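Local coordinates for cytochrome c, 1 heme-binding site (Geobacter sulfurreducens, PDB 4RLR), which probably carries electrons as a small monoheme cytochrome of low reduction potential, essential for accepting electrons from an electrode, at residues 19-32 against 39-53. Residues are numbered along the deposited sequence; the frame is centred on the assembly and turned at random.
With ZN (zinc ion), chain D; HEM (protoporphyrin IX containing Fe), chain B.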
loop_
_atom_site.group_PDB
_atom_site.type_symbol
_atom_site.label_atom_id
_atom_site.label_comp_id
_atom_site.label_asym_id
_atom_site.label_seq_id
_atom_site.Cartn_x
_atom_site.Cartn_y
_atom_site.Cartn_z
ATOM N N GLY A 19 -1.503 -2.327 12.375
ATOM C CA GLY A 19 -2.515 -2.936 13.217
ATOM C C GLY A 19 -3.212 -4.123 12.562
ATOM O O GLY A 19 -3.671 -5.049 13.231
ATOM N N CYS A 20 -3.309 -4.092 11.241
ATOM C CA CYS A 20 -4.109 -5.081 10.477
ATOM C C CYS A 20 -3.245 -5.720 9.401
ATOM O O CYS A 20 -3.700 -6.577 8.636
ATOM C CB CYS A 20 -5.310 -4.393 9.815
ATOM S SG CYS A 20 -6.391 -3.541 10.920
ATOM N N HIS A 21 -2.004 -5.261 9.303
ATOM C CA HIS A 21 -1.103 -5.739 8.270
ATOM C C HIS A 21 0.274 -6.109 8.855
ATOM O O HIS A 21 1.266 -6.074 8.144
ATOM C CB HIS A 21 -0.940 -4.702 7.157
ATOM C CG HIS A 21 -2.159 -4.483 6.311
ATOM N ND1 HIS A 21 -2.596 -5.393 5.376
ATOM C CD2 HIS A 21 -3.000 -3.429 6.219
ATOM C CE1 HIS A 21 -3.659 -4.918 4.761
ATOM N NE2 HIS A 21 -3.926 -3.719 5.248
ATOM N N GLY A 22 0.326 -6.468 10.141
ATOM C CA GLY A 22 1.574 -6.876 10.766
ATOM C C GLY A 22 1.647 -8.290 11.312
ATOM O O GLY A 22 1.392 -9.259 10.608
ATOM N N ALA A 23 2.017 -8.421 12.582
ATOM C CA ALA A 23 2.281 -9.738 13.173
ATOM C C ALA A 23 1.056 -10.644 13.262
ATOM O O ALA A 23 1.206 -11.866 13.321
ATOM C CB ALA A 23 2.874 -9.583 14.551
ATOM N N ASP A 24 -0.138 -10.053 13.283
ATOM C CA ASP A 24 -1.364 -10.831 13.406
ATOM C C ASP A 24 -2.077 -11.081 12.090
ATOM O O ASP A 24 -3.174 -11.673 12.078
ATOM C CB ASP A 24 -2.322 -10.156 14.371
ATOM C CG ASP A 24 -1.799 -10.180 15.793
ATOM O OD1 ASP A 24 -1.320 -11.246 16.235
ATOM O OD2 ASP A 24 -1.826 -9.123 16.445
ATOM N N ALA A 25 -1.476 -10.596 11.004
ATOM C CA ALA A 25 -2.047 -10.710 9.667
ATOM C C ALA A 25 -1.488 -11.948 8.976
ATOM O O ALA A 25 -0.490 -12.525 9.445
ATOM C CB ALA A 25 -1.717 -9.478 8.854
ATOM N N ALA A 26 -2.112 -12.324 7.859
ATOM C CA ALA A 26 -1.688 -13.485 7.086
ATOM C C ALA A 26 -0.249 -13.243 6.621
ATOM O O ALA A 26 0.099 -12.119 6.286
ATOM C CB ALA A 26 -2.632 -13.712 5.919
ATOM N N PRO A 27 0.600 -14.283 6.651
ATOM C CA PRO A 27 2.023 -14.076 6.389
ATOM C C PRO A 27 2.320 -13.594 4.963
ATOM O O PRO A 27 3.355 -12.985 4.742
ATOM C CB PRO A 27 2.635 -15.468 6.568
ATOM C CG PRO A 27 1.569 -16.318 7.151
ATOM C CD PRO A 27 0.269 -15.689 6.928
ATOM N N GLU A 28 1.420 -13.876 4.026
ATOM C CA GLU A 28 1.622 -13.536 2.630
ATOM C C GLU A 28 0.241 -13.394 2.008
ATOM O O GLU A 28 -0.718 -13.919 2.547
ATOM C CB GLU A 28 2.380 -14.663 1.906
ATOM C CG GLU A 28 3.806 -14.958 2.378
ATOM C CD GLU A 28 4.820 -13.816 2.171
ATOM O OE1 GLU A 28 4.587 -12.899 1.339
ATOM O OE2 GLU A 28 5.872 -13.845 2.864
ATOM N N TYR A 29 0.159 -12.735 0.855
ATOM C CA TYR A 29 -1.104 -12.545 0.140
ATOM C C TYR A 29 -1.890 -13.847 -0.082
ATOM O O TYR A 29 -3.072 -13.929 0.237
ATOM C CB TYR A 29 -0.864 -11.876 -1.210
ATOM C CG TYR A 29 -2.166 -11.637 -1.904
ATOM C CD1 TYR A 29 -3.047 -10.686 -1.412
ATOM C CD2 TYR A 29 -2.573 -12.420 -2.980
ATOM C CE1 TYR A 29 -4.279 -10.496 -1.981
ATOM C CE2 TYR A 29 -3.834 -12.228 -3.576
ATOM C CZ TYR A 29 -4.676 -11.262 -3.071
ATOM O OH TYR A 29 -5.926 -11.040 -3.621
ATOM N N HIS A 30 -1.248 -14.866 -0.637
ATOM C CA HIS A 30 -2.007 -16.050 -1.024
ATOM C C HIS A 30 -2.415 -16.825 0.205
ATOM O O HIS A 30 -3.442 -17.495 0.186
ATOM C CB HIS A 30 -1.261 -16.890 -2.053
ATOM C CG HIS A 30 -1.522 -16.455 -3.463
ATOM N ND1 HIS A 30 -2.629 -16.872 -4.171
ATOM C CD2 HIS A 30 -0.864 -15.596 -4.275
ATOM C CE1 HIS A 30 -2.627 -16.317 -5.364
ATOM N NE2 HIS A 30 -1.567 -15.538 -5.453
ATOM N N ALA A 31 -1.659 -16.663 1.291
ATOM C CA ALA A 31 -2.069 -17.197 2.589
ATOM C C ALA A 31 -3.398 -16.597 3.015
ATOM O O ALA A 31 -4.273 -17.311 3.479
ATOM C CB ALA A 31 -1.007 -16.938 3.645
ATOM N N PHE A 32 -3.554 -15.285 2.842
ATOM C CA PHE A 32 -4.841 -14.620 3.088
ATOM C C PHE A 32 -5.936 -15.154 2.132
ATOM O O PHE A 32 -6.982 -15.626 2.577
ATOM C CB PHE A 32 -4.691 -13.081 2.961
ATOM C CG PHE A 32 -6.003 -12.329 3.100
ATOM C CD1 PHE A 32 -6.569 -12.119 4.343
ATOM C CD2 PHE A 32 -6.673 -11.853 1.979
ATOM C CE1 PHE A 32 -7.782 -11.458 4.474
ATOM C CE2 PHE A 32 -7.898 -11.184 2.106
ATOM C CZ PHE A 32 -8.441 -10.986 3.361
ATOM N N TRP A 39 -8.583 -14.866 8.802
ATOM C CA TRP A 39 -8.025 -13.548 9.038
ATOM C C TRP A 39 -9.087 -12.451 9.206
ATOM O O TRP A 39 -8.989 -11.604 10.107
ATOM C CB TRP A 39 -7.039 -13.211 7.904
ATOM C CG TRP A 39 -6.038 -14.335 7.748
ATOM C CD1 TRP A 39 -6.020 -15.307 6.786
ATOM C CD2 TRP A 39 -4.969 -14.628 8.632
ATOM N NE1 TRP A 39 -4.990 -16.182 7.018
ATOM C CE2 TRP A 39 -4.312 -15.770 8.133
ATOM C CE3 TRP A 39 -4.480 -14.017 9.787
ATOM C CZ2 TRP A 39 -3.197 -16.313 8.756
ATOM C CZ3 TRP A 39 -3.373 -14.557 10.396
ATOM C CH2 TRP A 39 -2.743 -15.699 9.876
ATOM N N LEU A 40 -10.094 -12.460 8.340
ATOM C CA LEU A 40 -11.153 -11.435 8.393
ATOM C C LEU A 40 -11.883 -11.384 9.726
ATOM O O LEU A 40 -12.333 -10.318 10.162
ATOM C CB LEU A 40 -12.173 -11.653 7.267
ATOM C CG LEU A 40 -11.706 -11.267 5.874
ATOM C CD1 LEU A 40 -12.844 -11.460 4.875
ATOM C CD2 LEU A 40 -11.163 -9.843 5.813
ATOM N N ALA A 41 -12.001 -12.536 10.370
ATOM C CA ALA A 41 -12.709 -12.631 11.643
ATOM C C ALA A 41 -11.971 -11.895 12.758
ATOM O O ALA A 41 -12.568 -11.562 13.777
ATOM C CB ALA A 41 -12.899 -14.045 12.001
ATOM N N LYS A 42 -10.687 -11.614 12.546
ATOM C CA LYS A 42 -9.897 -10.841 13.500
ATOM C C LYS A 42 -9.644 -9.427 12.966
ATOM O O LYS A 42 -8.814 -8.677 13.479
ATOM C CB LYS A 42 -8.577 -11.571 13.775
ATOM N N GLY A 43 -10.369 -9.058 11.923
ATOM C CA GLY A 43 -10.176 -7.773 11.291
ATOM C C GLY A 43 -8.836 -7.631 10.590
ATOM O O GLY A 43 -8.505 -6.507 10.180
ATOM N N GLN A 44 -8.112 -8.745 10.400
ATOM C CA GLN A 44 -6.781 -8.740 9.800
ATOM C C GLN A 44 -6.730 -8.998 8.291
ATOM O O GLN A 44 -7.498 -9.791 7.768
ATOM C CB GLN A 44 -5.925 -9.803 10.457
ATOM C CG GLN A 44 -5.718 -9.587 11.939
ATOM C CD GLN A 44 -4.836 -8.401 12.208
ATOM O OE1 GLN A 44 -3.802 -8.230 11.565
ATOM N NE2 GLN A 44 -5.239 -7.570 13.157
ATOM N N GLY A 45 -5.792 -8.328 7.616
ATOM C CA GLY A 45 -5.505 -8.568 6.234
ATOM C C GLY A 45 -4.276 -9.432 6.070
ATOM O O GLY A 45 -4.172 -10.511 6.688
ATOM N N MET A 46 -3.357 -8.975 5.228
ATOM C CA MET A 46 -2.096 -9.676 4.986
ATOM C C MET A 46 -0.888 -8.785 5.318
ATOM O O MET A 46 -0.981 -7.543 5.314
ATOM C CB MET A 46 -2.003 -10.175 3.546
ATOM C CG MET A 46 -1.902 -9.101 2.467
ATOM S SD MET A 46 -3.300 -8.008 2.284
ATOM C CE MET A 46 -4.620 -9.112 1.771
ATOM N N ARG A 47 0.215 -9.451 5.651
ATOM C CA ARG A 47 1.447 -8.807 6.101
ATOM C C ARG A 47 1.989 -7.804 5.109
ATOM O O ARG A 47 2.188 -8.126 3.947
ATOM C CB ARG A 47 2.529 -9.875 6.368
ATOM C CG ARG A 47 3.824 -9.307 6.901
ATOM C CD ARG A 47 4.785 -10.423 7.309
ATOM N NE ARG A 47 5.849 -9.852 8.109
ATOM C CZ ARG A 47 6.979 -10.462 8.445
ATOM N NH1 ARG A 47 7.238 -11.702 8.019
ATOM N NH2 ARG A 47 7.846 -9.819 9.211
ATOM N N MET A 48 2.228 -6.582 5.579
ATOM C CA MET A 48 2.878 -5.553 4.772
ATOM C C MET A 48 3.905 -4.764 5.603
ATOM O O MET A 48 4.305 -3.680 5.236
ATOM C CB MET A 48 1.829 -4.578 4.236
ATOM C CG MET A 48 0.933 -5.142 3.213
ATOM S SD MET A 48 -0.191 -3.900 2.586
ATOM C CE MET A 48 -1.410 -4.976 1.891
ATOM N N ASP A 49 4.311 -5.313 6.734
ATOM C CA ASP A 49 5.095 -4.542 7.720
ATOM C C ASP A 49 6.618 -4.650 7.570
ATOM O O ASP A 49 7.362 -4.338 8.490
ATOM C CB ASP A 49 4.671 -4.895 9.155
ATOM C CG ASP A 49 5.003 -6.319 9.539
ATOM O OD1 ASP A 49 5.547 -7.073 8.717
ATOM O OD2 ASP A 49 4.748 -6.687 10.682
ATOM N N THR A 50 7.066 -5.115 6.417
ATOM C CA THR A 50 8.462 -5.051 6.037
ATOM C C THR A 50 8.523 -4.442 4.647
ATOM O O THR A 50 7.507 -4.399 3.947
ATOM C CB THR A 50 9.163 -6.454 5.997
ATOM O OG1 THR A 50 8.853 -7.136 4.767
ATOM C CG2 THR A 50 8.786 -7.326 7.245
ATOM N N TYR A 51 9.687 -3.938 4.258
ATOM C CA TYR A 51 9.848 -3.339 2.932
ATOM C C TYR A 51 9.535 -4.345 1.809
ATOM O O TYR A 51 8.750 -4.048 0.920
ATOM C CB TYR A 51 11.264 -2.805 2.803
ATOM C CG TYR A 51 11.667 -2.343 1.432
ATOM C CD1 TYR A 51 11.301 -1.087 0.968
ATOM C CD2 TYR A 51 12.437 -3.145 0.602
ATOM C CE1 TYR A 51 11.684 -0.652 -0.281
ATOM C CE2 TYR A 51 12.829 -2.696 -0.680
ATOM C CZ TYR A 51 12.447 -1.440 -1.090
ATOM O OH TYR A 51 12.813 -0.973 -2.346
ATOM N N SER A 52 10.105 -5.553 1.855
ATOM C CA SER A 52 9.790 -6.552 0.794
ATOM C C SER A 52 8.311 -6.930 0.794
ATOM O O SER A 52 7.723 -7.172 -0.248
ATOM C CB SER A 52 10.647 -7.810 0.910
ATOM O OG SER A 52 11.995 -7.489 0.686
ATOM N N HIS A 53 7.685 -6.941 1.965
ATOM C CA HIS A 53 6.279 -7.304 2.009
ATOM C C HIS A 53 5.404 -6.217 1.429
ATOM O O HIS A 53 4.403 -6.538 0.782
ATOM C CB HIS A 53 5.832 -7.713 3.416
ATOM C CG HIS A 53 6.227 -9.109 3.785
ATOM N ND1 HIS A 53 7.423 -9.413 4.416
ATOM C CD2 HIS A 53 5.611 -10.296 3.560
ATOM C CE1 HIS A 53 7.504 -10.717 4.594
ATOM N NE2 HIS A 53 6.413 -11.274 4.094
HETATM ZN ZN ZN D . -1.300 -14.299 -6.996
HETATM C CHA HEM B . -6.270 -4.792 2.209
HETATM C CHB HEM B . -2.986 -1.252 2.379
HETATM C CHC HEM B . -4.718 -0.139 6.737
HETATM C CHD HEM B . -7.547 -3.997 6.825
HETATM C C1A HEM B . -5.302 -3.870 1.867
HETATM C C2A HEM B . -4.703 -3.779 0.564
HETATM C C3A HEM B . -3.793 -2.804 0.598
HETATM C C4A HEM B . -3.793 -2.249 1.924
HETATM C CMA HEM B . -2.873 -2.343 -0.540
HETATM C CAA HEM B . -5.090 -4.672 -0.626
HETATM C CBA HEM B . -4.265 -5.953 -0.729
HETATM C CGA HEM B . -4.656 -6.634 -2.032
HETATM O O1A HEM B . -4.165 -6.263 -3.118
HETATM O O2A HEM B . -5.482 -7.554 -1.983
HETATM C C1B HEM B . -3.173 -0.649 3.599
HETATM C C2B HEM B . -2.469 0.509 4.046
HETATM C C3B HEM B . -2.946 0.832 5.247
HETATM C C4B HEM B . -3.975 -0.122 5.577
HETATM C CMB HEM B . -1.359 1.137 3.208
HETATM C CAB HEM B . -2.547 2.006 6.146
HETATM C CBB HEM B . -2.495 3.233 5.567
HETATM C C1C HEM B . -5.591 -1.107 7.140
HETATM C C2C HEM B . -6.239 -1.116 8.429
HETATM C C3C HEM B . -7.023 -2.206 8.479
HETATM C C4C HEM B . -6.905 -2.864 7.194
HETATM C CMC HEM B . -5.957 -0.066 9.529
HETATM C CAC HEM B . -7.971 -2.708 9.606
HETATM C CBC HEM B . -8.631 -1.842 10.407
HETATM C C1D HEM B . -7.424 -4.589 5.600
HETATM C C2D HEM B . -8.079 -5.822 5.255
HETATM C C3D HEM B . -7.681 -6.084 3.808
HETATM C C4D HEM B . -6.833 -4.971 3.440
HETATM C CMD HEM B . -8.967 -6.677 6.193
HETATM C CAD HEM B . -8.091 -7.271 2.929
HETATM C CBD HEM B . -9.525 -7.107 2.440
HETATM C CGD HEM B . -9.536 -6.009 1.407
HETATM O O1D HEM B . -8.952 -6.142 0.306
HETATM O O2D HEM B . -10.143 -4.971 1.698
HETATM N NA HEM B . -4.749 -2.905 2.674
HETATM N NB HEM B . -4.100 -1.002 4.542
HETATM N NC HEM B . -6.046 -2.178 6.397
HETATM N ND HEM B . -6.704 -4.111 4.516
HETATM FE FE HEM B . -5.317 -2.511 4.557
HETATM O O HOH W 1 -1.496 -7.520 12.193
HETATM O O HOH W 2 5.501 -13.370 6.372
HETATM O O HOH W 3 0.686 -13.765 -6.852
#
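His21 ND1 donates to Met46 O at 2.7 Å, the acceptor lying in the plane of the imidazole, which fixes the rotation of the ring while its NE2 binds the heme iron at 2.0 Å. Met48 SD sits over one face of that ring, 4.2 Å from its centroid. Backbone bonds tie the two segments together here: Met48 N to His21 O, Gly45 N to Cys20 O, then Ala26 N to Gly45 O and Arg47 N to Ala26 O, the last pair forming a single bridge between Ala26 and Met46. Gly45, without a side chain, lets the His21 ring come close to its CA.

This is the proximal side of a c-type heme site: Cys20 is a covalent heme attachment, the second cysteine of the CXXCH motif, His21 the axial ligand that follows it, and Met84 completes the iron from the far face. Gly45, Met46 and Met48 pack around the histidine ring; separately, Gln44 NE2 hydrogen-bonds Gly19 O at 3.0 Å. Met46, its CG turned between backbone N and carbonyl carbon (chi1 67°), curls so that CE touches Phe32 CD2 at 3.4 Å, while Leu40 CD2 meets the edge of the same phenyl ring.

Next to this core, Trp39 lays its six-membered ring over Ala26, whose CA makes a CH-pi contact 3.5 Å from the centroid. Its NE1 is buried here with no partner in the model. Cut back to an alanine, this residue would keep the CB that touches Phe32, but Ala26 would probably lose the flat surface it rests on and Pro27 CD its apolar neighbour.

Toward solvent the contact thins. Glu28 bends at chi2 to bring OE2 within 2.9 Å of His53 NE2, a bond that is not straight (N-H...O angle 142°) and meets the carboxylate from above its plane. Arg47 CD lies over the centre of the His53 ring, and a water joins Arg47 NH1 to Pro27 O.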